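Long-range contact in RpfR (Cronobacter turicensis, PDB 6DGG), which is a PAS-domain protein, here represented by its PAS fold holding a molecule of lauric acid in an internal pocket: residues N7-Q20 with E99-T110. Numbering follows the deposited sequence. Where two conformers were deposited one is given.
Sequences NSVIVILDRHGNIQ and EIFLICSGTDIT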
# COMPACT_ATOMS: atom_id res chain seq x y z
N ASN A 7 -12.83 -5.10 4.47
CA ASN A 7 -12.14 -5.06 5.74
C ASN A 7 -10.66 -4.72 5.58
O ASN A 7 -9.93 -4.69 6.58
CB ASN A 7 -12.25 -6.41 6.43
CG ASN A 7 -13.66 -6.93 6.43
OD1 ASN A 7 -14.57 -6.27 6.91
ND2 ASN A 7 -13.85 -8.12 5.85
N SER A 8 -10.21 -4.49 4.36
CA SER A 8 -8.80 -4.40 4.05
C SER A 8 -8.55 -3.18 3.19
O SER A 8 -9.40 -2.76 2.41
CB SER A 8 -8.38 -5.62 3.25
OG SER A 8 -8.75 -6.81 3.92
N VAL A 9 -7.36 -2.60 3.34
CA VAL A 9 -6.87 -1.58 2.43
C VAL A 9 -6.10 -2.28 1.32
O VAL A 9 -5.11 -2.98 1.58
CB VAL A 9 -6.02 -0.53 3.17
CG1 VAL A 9 -6.89 0.26 4.13
CG2 VAL A 9 -4.85 -1.16 3.91
N ILE A 10 -6.60 -2.17 0.10
CA ILE A 10 -6.07 -2.89 -1.05
C ILE A 10 -5.49 -1.87 -2.01
O ILE A 10 -6.21 -1.02 -2.55
CB ILE A 10 -7.17 -3.72 -1.74
CG1 ILE A 10 -7.81 -4.70 -0.74
CG2 ILE A 10 -6.62 -4.47 -2.92
CD1 ILE A 10 -6.84 -5.65 -0.03
N VAL A 11 -4.17 -1.93 -2.21
CA VAL A 11 -3.45 -1.00 -3.05
C VAL A 11 -2.57 -1.81 -4.00
O VAL A 11 -1.87 -2.73 -3.57
CB VAL A 11 -2.60 -0.03 -2.20
CG1 VAL A 11 -1.83 0.95 -3.07
CG2 VAL A 11 -3.50 0.73 -1.20
N ILE A 12 -2.64 -1.50 -5.29
CA ILE A 12 -1.84 -2.16 -6.30
C ILE A 12 -0.78 -1.17 -6.77
O ILE A 12 -1.09 -0.01 -7.05
CB ILE A 12 -2.70 -2.67 -7.47
CG1 ILE A 12 -3.77 -3.62 -6.93
CG2 ILE A 12 -1.84 -3.35 -8.53
CD1 ILE A 12 -4.74 -4.13 -7.98
N LEU A 13 0.47 -1.64 -6.83
CA LEU A 13 1.63 -0.80 -7.12
C LEU A 13 2.39 -1.37 -8.30
O LEU A 13 2.36 -2.57 -8.56
CB LEU A 13 2.61 -0.83 -5.94
CG LEU A 13 2.11 -0.43 -4.56
CD1 LEU A 13 3.21 -0.62 -3.53
CD2 LEU A 13 1.62 1.00 -4.57
N ASP A 14 3.08 -0.49 -9.03
CA ASP A 14 4.10 -0.94 -9.96
C ASP A 14 5.45 -0.99 -9.25
O ASP A 14 5.56 -0.75 -8.04
CB ASP A 14 4.07 -0.12 -11.25
CG ASP A 14 4.61 1.29 -11.10
OD1 ASP A 14 5.13 1.67 -10.02
OD2 ASP A 14 4.53 2.04 -12.10
N ARG A 15 6.51 -1.32 -10.01
CA ARG A 15 7.82 -1.52 -9.40
C ARG A 15 8.37 -0.25 -8.77
O ARG A 15 9.31 -0.32 -7.97
CB ARG A 15 8.80 -2.04 -10.45
CG ARG A 15 9.04 -1.07 -11.59
CD ARG A 15 9.85 -1.71 -12.71
NE ARG A 15 11.21 -2.04 -12.29
CZ ARG A 15 11.74 -3.27 -12.27
NH1 ARG A 15 11.03 -4.34 -12.63
NH2 ARG A 15 12.99 -3.42 -11.87
N HIS A 16 7.82 0.91 -9.11
CA HIS A 16 8.28 2.18 -8.57
C HIS A 16 7.49 2.62 -7.35
O HIS A 16 7.79 3.68 -6.78
CB HIS A 16 8.16 3.25 -9.66
CG HIS A 16 8.73 2.82 -10.96
ND1 HIS A 16 10.08 2.64 -11.15
CD2 HIS A 16 8.14 2.51 -12.14
CE1 HIS A 16 10.30 2.27 -12.40
NE2 HIS A 16 9.14 2.17 -13.02
N GLY A 17 6.50 1.84 -6.93
CA GLY A 17 5.60 2.28 -5.89
C GLY A 17 4.51 3.21 -6.36
O GLY A 17 3.80 3.78 -5.52
N ASN A 18 4.35 3.38 -7.66
CA ASN A 18 3.26 4.20 -8.17
C ASN A 18 1.95 3.43 -8.18
O ASN A 18 1.90 2.23 -8.50
CB ASN A 18 3.62 4.76 -9.54
CG ASN A 18 4.79 5.72 -9.46
OD1 ASN A 18 5.06 6.30 -8.40
ND2 ASN A 18 5.51 5.88 -10.56
N ILE A 19 0.89 4.11 -7.78
CA ILE A 19 -0.37 3.47 -7.42
C ILE A 19 -1.18 3.21 -8.68
O ILE A 19 -1.37 4.10 -9.52
CB ILE A 19 -1.14 4.34 -6.43
CG1 ILE A 19 -0.38 4.44 -5.10
CG2 ILE A 19 -2.57 3.80 -6.20
CD1 ILE A 19 -0.81 5.57 -4.20
N GLN A 20 -1.70 1.99 -8.79
CA GLN A 20 -2.53 1.57 -9.91
C GLN A 20 -3.99 1.43 -9.54
O GLN A 20 -4.86 1.70 -10.37
CB GLN A 20 -1.99 0.25 -10.46
CG GLN A 20 -0.48 0.28 -10.67
CD GLN A 20 -0.04 1.30 -11.70
OE1 GLN A 20 -0.67 1.45 -12.75
NE2 GLN A 20 1.04 2.03 -11.40
N GLU A 99 5.18 -10.33 -14.60
CA GLU A 99 4.55 -9.64 -13.49
C GLU A 99 5.08 -8.22 -13.37
O GLU A 99 6.27 -8.01 -13.16
CB GLU A 99 4.81 -10.39 -12.19
CG GLU A 99 4.32 -11.83 -12.18
CD GLU A 99 5.45 -12.84 -12.04
OE1 GLU A 99 6.61 -12.50 -12.35
OE2 GLU A 99 5.16 -13.98 -11.62
N ILE A 100 4.18 -7.25 -13.49
CA ILE A 100 4.55 -5.84 -13.33
C ILE A 100 3.82 -5.16 -12.19
O ILE A 100 4.16 -4.01 -11.86
CB ILE A 100 4.40 -5.05 -14.64
CG1 ILE A 100 3.00 -5.25 -15.23
CG2 ILE A 100 5.48 -5.47 -15.62
CD1 ILE A 100 2.75 -4.48 -16.52
N PHE A 101 2.84 -5.80 -11.56
CA PHE A 101 2.08 -5.19 -10.49
C PHE A 101 2.15 -6.03 -9.22
O PHE A 101 2.14 -7.26 -9.26
CB PHE A 101 0.62 -4.97 -10.89
CG PHE A 101 0.47 -4.05 -12.04
CD1 PHE A 101 0.91 -2.75 -11.96
CD2 PHE A 101 -0.10 -4.48 -13.22
CE1 PHE A 101 0.78 -1.88 -13.02
CE2 PHE A 101 -0.23 -3.62 -14.30
CZ PHE A 101 0.21 -2.32 -14.19
N LEU A 102 2.21 -5.32 -8.10
CA LEU A 102 2.26 -5.89 -6.76
C LEU A 102 0.94 -5.57 -6.08
O LEU A 102 0.53 -4.40 -6.05
CB LEU A 102 3.43 -5.25 -6.00
CG LEU A 102 3.47 -5.36 -4.48
CD1 LEU A 102 3.55 -6.80 -4.07
CD2 LEU A 102 4.65 -4.56 -3.92
N ILE A 103 0.25 -6.60 -5.58
CA ILE A 103 -0.98 -6.43 -4.82
C ILE A 103 -0.61 -6.35 -3.35
O ILE A 103 -0.01 -7.29 -2.81
CB ILE A 103 -1.95 -7.60 -5.05
CG1 ILE A 103 -2.33 -7.74 -6.52
CG2 ILE A 103 -3.23 -7.40 -4.23
CD1 ILE A 103 -2.96 -9.09 -6.81
N CYS A 104 -0.97 -5.26 -2.69
CA CYS A 104 -0.74 -5.08 -1.26
C CYS A 104 -2.08 -5.17 -0.54
O CYS A 104 -2.95 -4.32 -0.74
CB CYS A 104 -0.06 -3.74 -0.98
SG CYS A 104 1.48 -3.55 -1.90
N SER A 105 -2.23 -6.18 0.30
CA SER A 105 -3.49 -6.47 0.97
C SER A 105 -3.30 -6.20 2.47
O SER A 105 -2.70 -7.01 3.18
CB SER A 105 -3.88 -7.92 0.69
OG SER A 105 -5.02 -8.32 1.43
N GLY A 106 -3.83 -5.07 2.93
CA GLY A 106 -3.52 -4.55 4.26
C GLY A 106 -4.65 -4.66 5.27
O GLY A 106 -5.82 -4.47 4.94
N THR A 107 -4.27 -4.94 6.51
CA THR A 107 -5.15 -4.91 7.67
C THR A 107 -4.59 -3.91 8.67
O THR A 107 -3.38 -3.90 8.95
CB THR A 107 -5.23 -6.30 8.33
OG1 THR A 107 -5.72 -7.25 7.38
CG2 THR A 107 -6.16 -6.29 9.55
N ASP A 108 -5.46 -3.05 9.21
CA ASP A 108 -5.07 -2.14 10.28
C ASP A 108 -4.87 -2.95 11.57
O ASP A 108 -5.84 -3.47 12.13
CB ASP A 108 -6.14 -1.06 10.45
CG ASP A 108 -5.81 -0.02 11.51
OD1 ASP A 108 -4.86 -0.22 12.29
OD2 ASP A 108 -6.54 1.00 11.57
N ILE A 109 -3.62 -3.07 12.01
CA ILE A 109 -3.27 -3.85 13.19
C ILE A 109 -2.88 -2.96 14.38
O ILE A 109 -2.28 -3.44 15.34
CB ILE A 109 -2.20 -4.91 12.88
CG1 ILE A 109 -0.87 -4.25 12.51
CG2 ILE A 109 -2.69 -5.82 11.75
CD1 ILE A 109 0.32 -5.19 12.51
N THR A 110 -3.23 -1.69 14.33
CA THR A 110 -2.90 -0.77 15.41
C THR A 110 -3.56 -1.23 16.70
O THR A 110 -2.94 -1.20 17.76
CB THR A 110 -3.39 0.67 15.14
OG1 THR A 110 -3.03 1.07 13.81
CG2 THR A 110 -2.76 1.64 16.14
OXT THR A 110 -4.75 -1.60 16.67
O HOH W 1 -8.28 -3.09 8.33
O HOH W 2 -8.25 -6.98 6.71
O HOH W 3 6.23 -2.61 -12.75
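The ring of F101 takes L13 O at its edge, in plane, while I100 CG1 lies over one face, offset toward the rim. The side chain of Q20 runs at about a right angle to that of F101, with the amide plane turned 31° from the ring. A bend at chi2 (-63°) keeps CG, CD and OE1 of Q20 against F101 CE1, CG at 3.4 Å, while NE2 donates to N18 O from above the carbonyl plane. I12 CG2 completes the cluster, 3.8 Å from F101 CB.

From here strands 9-13 and 102-108 run antiparallel, an example of how neighbouring strands sort their side chains. Three reciprocal pairs of backbone bonds join V9 with G106, V11 with C104 and L13 with L102. On the face of I10, I12, I103 and S105, I10 CD1 lies 3.6 Å from S105 CA. On that of V9, V11, L13, L102 and C104, L13 CD1 packs 3.8 Å from C104 SG, and L102 continues onto helix 49-65. Waters extend the pairing at both ends, one linking R15 N to I100 O, another N7 O to D108 N.

Strand 102-108 is the middle strand of the five-stranded antiparallel PAS sheet, order 2-1-5-4-3, with 9-13 beside it. V11 and C104 line its lauric acid pocket.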